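Galactose mutarotase-like protein (Clostridium acetobutylicum, PDB 3OS7) probably binds carbohydrate and interconverts the alpha and beta anomers of aldose sugars. Local coordinates at residues V76-N81 with G110-S115; K145-E150 with E176-S181; F151-S156 with Q166-V171. All blocks are in the same frame, centred on the assembly; numbering follows the deposited sequence.

Contact 1: V76-N81 with G110-S115; sequences VLFPPN and GFIKNS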
loop_
_atom_site.group_PDB
_atom_site.type_symbol
_atom_site.label_atom_id
_atom_site.label_comp_id
_atom_site.label_asym_id
_atom_site.label_seq_id
_atom_site.Cartn_x
_atom_site.Cartn_y
_atom_site.Cartn_z
ATOM N N VAL A 76 -0.955 -3.167 4.427
ATOM C CA VAL A 76 -1.760 -3.915 3.465
ATOM C C VAL A 76 -3.260 -3.848 3.793
ATOM O O VAL A 76 -3.684 -4.063 4.924
ATOM C CB VAL A 76 -1.244 -5.358 3.307
ATOM C CG1 VAL A 76 -1.455 -6.151 4.560
ATOM C CG2 VAL A 76 -1.875 -6.033 2.088
ATOM N N LEU A 77 -4.067 -3.596 2.764
ATOM C CA LEU A 77 -5.494 -3.343 2.937
ATOM C C LEU A 77 -6.318 -4.432 2.267
ATOM O O LEU A 77 -6.023 -4.815 1.128
ATOM C CB LEU A 77 -5.874 -2.008 2.313
ATOM C CG LEU A 77 -5.029 -0.811 2.681
ATOM C CD1 LEU A 77 -5.445 0.429 1.898
ATOM C CD2 LEU A 77 -5.122 -0.553 4.227
ATOM N N PHE A 78 -7.372 -4.862 2.942
ATOM C CA PHE A 78 -8.288 -5.900 2.458
ATOM C C PHE A 78 -9.632 -5.694 3.144
ATOM O O PHE A 78 -9.819 -6.170 4.269
ATOM C CB PHE A 78 -7.719 -7.280 2.802
ATOM C CG PHE A 78 -8.559 -8.472 2.315
ATOM C CD1 PHE A 78 -8.966 -8.574 0.993
ATOM C CD2 PHE A 78 -8.872 -9.513 3.177
ATOM C CE1 PHE A 78 -9.691 -9.640 0.545
ATOM C CE2 PHE A 78 -9.593 -10.609 2.741
ATOM C CZ PHE A 78 -10.023 -10.678 1.423
ATOM N N PRO A 79 -10.547 -4.935 2.530
ATOM C CA PRO A 79 -10.439 -4.257 1.249
ATOM C C PRO A 79 -9.759 -2.898 1.440
ATOM O O PRO A 79 -9.856 -2.331 2.525
ATOM C CB PRO A 79 -11.887 -4.030 0.871
ATOM C CG PRO A 79 -12.568 -3.792 2.195
ATOM C CD PRO A 79 -11.852 -4.668 3.173
ATOM N N PRO A 80 -9.123 -2.356 0.395
ATOM C CA PRO A 80 -8.669 -0.970 0.476
ATOM C C PRO A 80 -9.853 -0.013 0.468
ATOM O O PRO A 80 -10.755 -0.131 -0.334
ATOM C CB PRO A 80 -7.823 -0.799 -0.791
ATOM C CG PRO A 80 -8.432 -1.709 -1.758
ATOM C CD PRO A 80 -8.980 -2.888 -0.978
ATOM N N ASN A 81 -9.835 0.952 1.368
ATOM C CA ASN A 81 -10.820 2.002 1.394
ATOM C C ASN A 81 -12.224 1.474 1.719
ATOM O O ASN A 81 -12.359 0.385 2.331
ATOM C CB ASN A 81 -10.758 2.789 0.080
ATOM C CG ASN A 81 -11.039 4.266 0.283
ATOM O OD1 ASN A 81 -12.178 4.658 0.503
ATOM N ND2 ASN A 81 -10.000 5.082 0.236
ATOM N N GLY A 110 -10.077 -2.807 6.221
ATOM C CA GLY A 110 -9.856 -4.157 6.735
ATOM C C GLY A 110 -9.076 -4.247 8.049
ATOM O O GLY A 110 -8.685 -3.243 8.632
ATOM N N PHE A 111 -8.841 -5.464 8.507
ATOM C CA PHE A 111 -8.202 -5.698 9.812
ATOM C C PHE A 111 -6.813 -6.317 9.692
ATOM O O PHE A 111 -6.087 -6.379 10.684
ATOM C CB PHE A 111 -9.078 -6.615 10.698
ATOM C CG PHE A 111 -9.414 -7.911 10.046
ATOM C CD1 PHE A 111 -8.543 -8.986 10.110
ATOM C CD2 PHE A 111 -10.587 -8.053 9.326
ATOM C CE1 PHE A 111 -8.832 -10.174 9.456
ATOM C CE2 PHE A 111 -10.878 -9.218 8.658
ATOM C CZ PHE A 111 -10.002 -10.302 8.729
ATOM N N ILE A 112 -6.425 -6.791 8.512
ATOM C CA ILE A 112 -5.170 -7.520 8.427
ATOM C C ILE A 112 -3.980 -6.588 8.690
ATOM O O ILE A 112 -2.967 -7.017 9.185
ATOM C CB ILE A 112 -4.983 -8.358 7.108
ATOM C CG1 ILE A 112 -4.932 -7.481 5.871
ATOM C CG2 ILE A 112 -6.083 -9.450 6.987
ATOM C CD1 ILE A 112 -4.692 -8.311 4.584
ATOM N N LYS A 113 -4.146 -5.298 8.429
ATOM C CA LYS A 113 -3.111 -4.307 8.739
ATOM C C LYS A 113 -2.872 -4.148 10.248
ATOM O O LYS A 113 -1.831 -3.650 10.646
ATOM C CB LYS A 113 -3.471 -2.921 8.183
ATOM C CG LYS A 113 -4.730 -2.293 8.765
ATOM C CD LYS A 113 -5.108 -0.979 8.015
ATOM C CE LYS A 113 -6.063 -0.171 8.805
ATOM N NZ LYS A 113 -7.189 -0.940 9.347
ATOM N N ASN A 114 -3.871 -4.505 11.053
ATOM C CA ASN A 114 -3.773 -4.384 12.529
ATOM C C ASN A 114 -3.408 -5.695 13.204
ATOM O O ASN A 114 -3.219 -5.741 14.416
ATOM C CB ASN A 114 -5.116 -3.930 13.114
ATOM C CG ASN A 114 -5.668 -2.658 12.467
ATOM O OD1 ASN A 114 -6.483 -2.738 11.558
ATOM N ND2 ASN A 114 -5.248 -1.489 12.954
ATOM N N SER A 115 -3.329 -6.770 12.433
ATOM C CA SER A 115 -3.297 -8.135 12.977
ATOM C C SER A 115 -1.902 -8.715 13.030
ATOM O O SER A 115 -0.983 -8.188 12.419
ATOM C CB SER A 115 -4.208 -9.024 12.135
ATOM O OG SER A 115 -5.537 -8.601 12.319
HETATM O O HOH W 1 -6.130 -4.412 6.424
HETATM O O HOH W 2 -8.948 -7.514 6.436
#
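Phe78 and Gly110 face each other with their CA atoms 4.9 Å apart, beside the cis peptide bond that precedes Pro79, as the loop 110-115 passes the end of strand 76-77. Here Gly110 CA approaches Phe78 O to 3.2 Å in a bent CA-H...O contact, 139° at the hydrogen. Gly110 can come this close because it has no CB: one would run into Phe78 O and, at this positive phi of 84°, would also be jammed against the carbonyl oxygen of the preceding residue. Phe78 O takes a 2.7 Å hydrogen bond from a water that also accepts from Phe111 N. A second water repeats the pattern, donating to Val76 O at 2.9 Å while accepting from Lys113 N, so solvent stitches together two backbones that are not paired as strands.

Ile112 supplies most of the apolar contact. Its CG1 lies between its own backbone N and carbonyl carbon (chi1 64°), and the terminal CD1 extends from there to touch both Phe78 CB at 3.7 Å and Val76 CG1 at 3.9 Å. Lys113 behaves differently: its aliphatic CD crosses Leu77 CD2 at 3.8 Å, whereas its amino end turns back to its own loop. There NZ donates to Gly110 O at 2.8 Å, nearly in line with the carbonyl, and also to Asn114 OD1. Phe111 O is gripped as well, by Asn114 N and Ser115 OG from opposite faces of its plane.

This buried junction lies between several strands. Leu77 pairs through its backbone with Gly183 of strand 178-189, and Phe78 and Asn81 bond to the backbone of His109, which follows strand 106-108. Phe111, Ile112 and Ser115 also touch Phe135 of strand 128-137.

Contact 2: K145-E150 with E176-S181; sequences KYFSHE and EEMPLS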
loop_
_atom_site.group_PDB
_atom_site.type_symbol
_atom_site.label_atom_id
_atom_site.label_comp_id
_atom_site.label_asym_id
_atom_site.label_seq_id
_atom_site.Cartn_x
_atom_site.Cartn_y
_atom_site.Cartn_z
ATOM N N LYS A 145 -17.033 -15.049 11.438
ATOM C CA LYS A 145 -18.498 -14.951 11.338
ATOM C C LYS A 145 -19.006 -13.871 10.382
ATOM O O LYS A 145 -20.122 -13.997 9.828
ATOM C CB LYS A 145 -19.126 -14.737 12.722
ATOM C CG LYS A 145 -18.729 -13.472 13.427
ATOM C CD LYS A 145 -19.386 -13.418 14.826
ATOM C CE LYS A 145 -18.402 -12.920 15.899
ATOM N NZ LYS A 145 -17.300 -13.909 16.238
ATOM N N TYR A 146 -18.223 -12.808 10.196
ATOM C CA TYR A 146 -18.576 -11.759 9.241
ATOM C C TYR A 146 -18.115 -12.024 7.793
ATOM O O TYR A 146 -18.721 -11.503 6.844
ATOM C CB TYR A 146 -18.010 -10.415 9.675
ATOM C CG TYR A 146 -18.461 -10.010 11.048
ATOM C CD1 TYR A 146 -19.765 -9.601 11.268
ATOM C CD2 TYR A 146 -17.588 -10.063 12.116
ATOM C CE1 TYR A 146 -20.193 -9.234 12.535
ATOM C CE2 TYR A 146 -17.999 -9.701 13.379
ATOM C CZ TYR A 146 -19.308 -9.306 13.583
ATOM O OH TYR A 146 -19.727 -8.941 14.839
ATOM N N PHE A 147 -17.024 -12.778 7.644
ATOM C CA PHE A 147 -16.444 -13.092 6.334
ATOM C C PHE A 147 -15.979 -14.547 6.350
ATOM O O PHE A 147 -14.814 -14.859 6.662
ATOM C CB PHE A 147 -15.300 -12.135 6.058
ATOM C CG PHE A 147 -14.771 -12.211 4.689
ATOM C CD1 PHE A 147 -15.469 -11.652 3.640
ATOM C CD2 PHE A 147 -13.558 -12.839 4.431
ATOM C CE1 PHE A 147 -14.959 -11.716 2.340
ATOM C CE2 PHE A 147 -13.045 -12.881 3.135
ATOM C CZ PHE A 147 -13.750 -12.334 2.107
ATOM N N SER A 148 -16.907 -15.453 6.072
ATOM C CA SER A 148 -16.650 -16.859 6.329
ATOM C C SER A 148 -15.909 -17.553 5.182
ATOM O O SER A 148 -16.421 -18.511 4.570
ATOM C CB SER A 148 -17.952 -17.588 6.668
ATOM O OG SER A 148 -18.565 -16.973 7.789
ATOM N N HIS A 149 -14.688 -17.089 4.937
ATOM C CA HIS A 149 -13.783 -17.712 3.990
ATOM C C HIS A 149 -12.414 -17.803 4.623
ATOM O O HIS A 149 -11.790 -16.763 4.885
ATOM C CB HIS A 149 -13.631 -16.879 2.704
ATOM C CG HIS A 149 -14.918 -16.623 1.983
ATOM N ND1 HIS A 149 -15.463 -17.517 1.090
ATOM C CD2 HIS A 149 -15.757 -15.564 2.011
ATOM C CE1 HIS A 149 -16.591 -17.021 0.608
ATOM N NE2 HIS A 149 -16.807 -15.846 1.174
ATOM N N GLU A 150 -11.928 -19.018 4.864
ATOM C CA GLU A 150 -10.530 -19.203 5.241
ATOM C C GLU A 150 -9.618 -18.712 4.112
ATOM O O GLU A 150 -9.930 -18.853 2.935
ATOM C CB GLU A 150 -10.227 -20.662 5.606
ATOM C CG GLU A 150 -10.958 -21.098 6.889
ATOM C CD GLU A 150 -10.476 -22.423 7.467
ATOM O OE1 GLU A 150 -10.424 -23.407 6.724
ATOM O OE2 GLU A 150 -10.191 -22.491 8.692
ATOM N N GLU A 176 -16.011 -21.771 -1.102
ATOM C CA GLU A 176 -16.878 -20.874 -1.859
ATOM C C GLU A 176 -16.079 -19.762 -2.536
ATOM O O GLU A 176 -14.957 -19.443 -2.145
ATOM C CB GLU A 176 -17.911 -20.235 -0.934
ATOM C CG GLU A 176 -18.904 -21.215 -0.322
ATOM C CD GLU A 176 -19.827 -20.551 0.668
ATOM O OE1 GLU A 176 -19.373 -20.217 1.789
ATOM O OE2 GLU A 176 -21.013 -20.371 0.333
ATOM N N GLU A 177 -16.711 -19.132 -3.513
ATOM C CA GLU A 177 -16.147 -17.976 -4.190
ATOM C C GLU A 177 -15.911 -16.827 -3.198
ATOM O O GLU A 177 -16.823 -16.453 -2.490
ATOM C CB GLU A 177 -17.150 -17.537 -5.253
ATOM C CG GLU A 177 -16.571 -16.762 -6.368
ATOM C CD GLU A 177 -17.620 -16.205 -7.316
ATOM O OE1 GLU A 177 -18.849 -16.365 -7.080
ATOM O OE2 GLU A 177 -17.200 -15.586 -8.303
HETATM N N MSE A 178 -14.696 -16.274 -3.178
HETATM C CA MSE A 178 -14.291 -15.264 -2.207
HETATM C C MSE A 178 -14.140 -13.890 -2.876
HETATM O O MSE A 178 -13.367 -13.733 -3.809
HETATM C CB MSE A 178 -12.966 -15.638 -1.570
HETATM C CG MSE A 178 -12.597 -14.780 -0.375
HETATM SE SE MSE A 178 -10.822 -15.084 0.257
HETATM C CE MSE A 178 -9.831 -13.809 -0.779
ATOM N N PRO A 179 -14.861 -12.886 -2.374
ATOM C CA PRO A 179 -14.648 -11.512 -2.869
ATOM C C PRO A 179 -13.219 -11.064 -2.656
ATOM O O PRO A 179 -12.623 -11.381 -1.620
ATOM C CB PRO A 179 -15.562 -10.675 -1.959
ATOM C CG PRO A 179 -16.589 -11.662 -1.454
ATOM C CD PRO A 179 -15.898 -12.957 -1.343
ATOM N N LEU A 180 -12.679 -10.276 -3.581
ATOM C CA LEU A 180 -11.286 -9.879 -3.495
ATOM C C LEU A 180 -11.094 -8.438 -3.965
ATOM O O LEU A 180 -11.446 -8.077 -5.095
ATOM C CB LEU A 180 -10.437 -10.773 -4.397
ATOM C CG LEU A 180 -8.938 -10.461 -4.449
ATOM C CD1 LEU A 180 -8.242 -10.900 -3.183
ATOM C CD2 LEU A 180 -8.364 -11.161 -5.652
ATOM N N SER A 181 -10.500 -7.647 -3.091
ATOM C CA SER A 181 -9.998 -6.315 -3.433
ATOM C C SER A 181 -8.870 -6.050 -2.438
ATOM O O SER A 181 -9.029 -6.276 -1.248
ATOM C CB SER A 181 -11.108 -5.310 -3.317
ATOM O OG SER A 181 -10.670 -4.007 -3.597
HETATM O O HOH W 3 -16.927 -20.272 2.728
#
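His149 lies with one ring face over Met178, a selenomethionine in this crystal, in a CH-pi contact: Met178 CA stands 4.1 Å from the imidazole centroid and only 12° off the ring normal. Met178 CG, anti to its own backbone N (chi1 -169°), covers the same ring and also meets Phe147 CZ at 3.7 Å. Beyond it, SE lies at the edge of the Phe147 ring, 5.4 Å from the centroid, a Met-aromatic contact. Pro179 completes this shell by reaching tip to tip toward Phe147, its CD 4.0 Å from Phe147 CE1, while the same CD also touches the imidazole. Obliquely, on the same side of the ring as Met178, Glu177 O comes within 3.2 Å of His149 CE1.

The polar link between the segments is indirect. One water donates both to Ser148 O and to Glu176 OE1, each at 2.6 Å, tying the loop backbone to the carboxylate.

Second-shell residues set the orientation of these groups. Both imidazole nitrogens of His149 are hydrogen-bonded, NE2 to Tyr95 OH and ND1 to Ser174 OG, which fixes the rotation of the ring; Ser174 OG also bonds to Glu176 N, joining the histidine to the start of the opposite segment. Within the loop, His149 CD2 stands over the centre of the Phe147 ring. Farther out, Met178 pairs through its backbone with Leu324, and Pro179 leans on Phe88 and Leu90 of strand 82-90.

At Ser148 the chain bends in an inverse gamma turn, closed by a weak bond from His149 N to Phe147 O, and Phe147 and His149 on its two sides both pack on Met178. The contact joins the loop entering strand 151-160 to the start of strand 178-189 in the antiparallel beta-sandwich (supersandwich) fold of galactose mutarotase-like proteins.

Contact 3: F151-S156 with Q166-V171; sequences FQFKLS and QTTSVV. With EDO (1,2-ethanediol), chain H.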
loop_
_atom_site.group_PDB
_atom_site.type_symbol
_atom_site.label_atom_id
_atom_site.label_comp_id
_atom_site.label_asym_id
_atom_site.label_seq_id
_atom_site.Cartn_x
_atom_site.Cartn_y
_atom_site.Cartn_z
ATOM N N PHE A 151 -8.518 -18.084 4.473
ATOM C CA PHE A 151 -7.551 -17.623 3.479
ATOM C C PHE A 151 -6.163 -17.484 4.085
ATOM O O PHE A 151 -6.012 -17.468 5.301
ATOM C CB PHE A 151 -8.020 -16.306 2.802
ATOM C CG PHE A 151 -8.072 -15.094 3.716
ATOM C CD1 PHE A 151 -6.926 -14.384 4.009
ATOM C CD2 PHE A 151 -9.289 -14.646 4.245
ATOM C CE1 PHE A 151 -6.972 -13.268 4.837
ATOM C CE2 PHE A 151 -9.353 -13.546 5.052
ATOM C CZ PHE A 151 -8.159 -12.843 5.347
ATOM N N GLN A 152 -5.149 -17.411 3.226
ATOM C CA GLN A 152 -3.816 -17.051 3.663
ATOM C C GLN A 152 -3.330 -15.910 2.790
ATOM O O GLN A 152 -3.289 -16.020 1.570
ATOM C CB GLN A 152 -2.823 -18.200 3.542
ATOM C CG GLN A 152 -1.429 -17.874 4.084
ATOM C CD GLN A 152 -0.451 -19.012 3.875
ATOM O OE1 GLN A 152 0.006 -19.261 2.749
ATOM N NE2 GLN A 152 -0.119 -19.705 4.959
ATOM N N PHE A 153 -2.938 -14.829 3.442
ATOM C CA PHE A 153 -2.229 -13.739 2.821
ATOM C C PHE A 153 -0.712 -13.945 3.009
ATOM O O PHE A 153 -0.252 -14.460 4.039
ATOM C CB PHE A 153 -2.653 -12.420 3.475
ATOM C CG PHE A 153 -3.385 -11.474 2.581
ATOM C CD1 PHE A 153 -2.704 -10.546 1.827
ATOM C CD2 PHE A 153 -4.786 -11.477 2.538
ATOM C CE1 PHE A 153 -3.387 -9.641 1.045
ATOM C CE2 PHE A 153 -5.477 -10.565 1.753
ATOM C CZ PHE A 153 -4.786 -9.657 1.013
ATOM N N LYS A 154 0.071 -13.534 2.022
ATOM C CA LYS A 154 1.527 -13.569 2.131
ATOM C C LYS A 154 2.116 -12.308 1.542
ATOM O O LYS A 154 1.686 -11.853 0.464
ATOM C CB LYS A 154 2.105 -14.778 1.396
ATOM C CG LYS A 154 3.614 -14.847 1.430
ATOM C CD LYS A 154 4.184 -16.272 1.145
ATOM C CE LYS A 154 3.659 -16.929 -0.100
ATOM N NZ LYS A 154 3.787 -18.434 0.072
ATOM N N LEU A 155 3.061 -11.730 2.268
ATOM C CA LEU A 155 3.878 -10.633 1.756
ATOM C C LEU A 155 5.297 -11.188 1.648
ATOM O O LEU A 155 5.864 -11.668 2.623
ATOM C CB LEU A 155 3.848 -9.406 2.666
ATOM C CG LEU A 155 2.515 -8.921 3.187
ATOM C CD1 LEU A 155 2.639 -7.685 4.072
ATOM C CD2 LEU A 155 1.570 -8.655 2.041
ATOM N N SER A 156 5.845 -11.132 0.447
ATOM C CA SER A 156 7.179 -11.606 0.166
ATOM C C SER A 156 8.069 -10.446 -0.260
ATOM O O SER A 156 7.912 -9.865 -1.344
ATOM C CB SER A 156 7.129 -12.694 -0.906
ATOM O OG SER A 156 8.441 -13.202 -1.119
ATOM N N GLN A 166 8.144 -6.210 -3.536
ATOM C CA GLN A 166 7.068 -6.663 -2.706
ATOM C C GLN A 166 6.140 -7.504 -3.585
ATOM O O GLN A 166 5.505 -6.972 -4.508
ATOM C CB GLN A 166 6.317 -5.434 -2.188
ATOM C CG GLN A 166 4.980 -5.729 -1.499
ATOM C CD GLN A 166 4.175 -4.467 -1.333
ATOM O OE1 GLN A 166 4.208 -3.815 -0.281
ATOM N NE2 GLN A 166 3.510 -4.065 -2.401
ATOM N N THR A 167 6.038 -8.798 -3.292
ATOM C CA THR A 167 5.053 -9.665 -3.945
ATOM C C THR A 167 3.971 -9.994 -2.908
ATOM O O THR A 167 4.235 -10.654 -1.898
ATOM C CB THR A 167 5.705 -10.950 -4.559
ATOM O OG1 THR A 167 6.722 -10.579 -5.495
ATOM C CG2 THR A 167 4.672 -11.816 -5.309
ATOM N N THR A 168 2.754 -9.529 -3.181
ATOM C CA THR A 168 1.586 -9.701 -2.302
ATOM C C THR A 168 0.715 -10.795 -2.900
ATOM O O THR A 168 0.446 -10.797 -4.088
ATOM C CB THR A 168 0.776 -8.404 -2.215
ATOM O OG1 THR A 168 1.662 -7.335 -1.854
ATOM C CG2 THR A 168 -0.373 -8.520 -1.229
ATOM N N SER A 169 0.288 -11.748 -2.092
ATOM C CA SER A 169 -0.581 -12.795 -2.634
ATOM C C SER A 169 -1.568 -13.229 -1.610
ATOM O O SER A 169 -1.316 -13.121 -0.409
ATOM C CB SER A 169 0.244 -13.993 -3.135
ATOM O OG SER A 169 1.070 -14.491 -2.116
ATOM N N VAL A 170 -2.706 -13.723 -2.091
ATOM C CA VAL A 170 -3.692 -14.297 -1.229
ATOM C C VAL A 170 -4.275 -15.509 -1.941
ATOM O O VAL A 170 -4.378 -15.508 -3.167
ATOM C CB VAL A 170 -4.789 -13.291 -0.828
ATOM C CG1 VAL A 170 -5.416 -12.658 -2.022
ATOM C CG2 VAL A 170 -5.809 -13.968 0.031
ATOM N N VAL A 171 -4.605 -16.538 -1.161
ATOM C CA VAL A 171 -5.200 -17.766 -1.679
ATOM C C VAL A 171 -6.492 -18.008 -0.891
ATOM O O VAL A 171 -6.523 -17.869 0.318
ATOM C CB VAL A 171 -4.238 -18.988 -1.615
ATOM C CG1 VAL A 171 -3.715 -19.249 -0.224
ATOM C CG2 VAL A 171 -4.947 -20.236 -2.134
HETATM C C1 EDO H . -0.893 -17.167 -1.665
HETATM O O1 EDO H . 0.402 -17.246 -2.254
HETATM C C2 EDO H . -0.766 -16.839 -0.178
HETATM O O2 EDO H . -0.014 -17.855 0.515
HETATM O O HOH W 4 9.056 -10.174 -3.937
#
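Phe153 meets Val170 through two torsions: a chi1 of -115°, far from a staggered value, places Phe153 CG, and a chi2 of -89° turns the ring so that one face meets Val170 CB. That atom sits over the ring centre, 3.9 Å from the centroid and 13° off the normal, a CH-pi contact. Val170 CG2 adds a touch at Phe153 CD2, and Thr168 CG2 lies at the ring edge, 3.9 Å from Phe153 CE1. Leu155 runs side by side with Thr168, CD2 against CG2 at 3.8 Å.

On the other face of the hairpin, Gln152 has CG anti to its backbone N and an extended chain, and its OE1 accepts from ethanediol O2 at 2.6 Å. Ser169 OG bonds to the diol's other oxygen, O1, at 2.8 Å. Gln152 NE2, in turn, is held by Asp136 OD1. A water bridges Ser156 O and Thr167 OG1 at the far end of the same face.

Between the two faces, three antiparallel hydrogen-bonded pairs, Gln152 with Val171, Lys154 with Ser169 and Ser156 with Thr167, each supply two backbone bonds. Alternation of side chains along the strands makes this beta hairpin chemically two-sided. The face of Phe153, Leu155 and Val170 is mostly apolar, though Thr168 OG1 is satisfied by Tyr184 OH. On the other, Gln152 OE1 and Ser169 OG hydrogen-bond a small diol, probably carried in from the crystallisation liquor, while Lys154 CE and Val171 CG1 pack beside it.

How the contacts relate
The three contacts meet at a shared cluster of aromatic and aliphatic side chains, their centres 13 to 15 Å apart, and residues 145-150 of contact 2 continue without a break into the first strand of contact 3. Phe78 of contact 1 is the common member: its CZ lies 3.8 Å from CE of Met178 in contact 2, and its CE2 lies 3.7 Å from CZ of Phe151 in contact 3. Contacts 2 and 3 join directly through Leu180 CD1 and Val170 CG1, 3.5 Å apart. Tetraethylene glycol, probably from the crystallisation liquor, lies about 4 Å from the side chain of Phe111 and from that of Phe147, and about 6 Å from that of Phe151; it may mark a pocket.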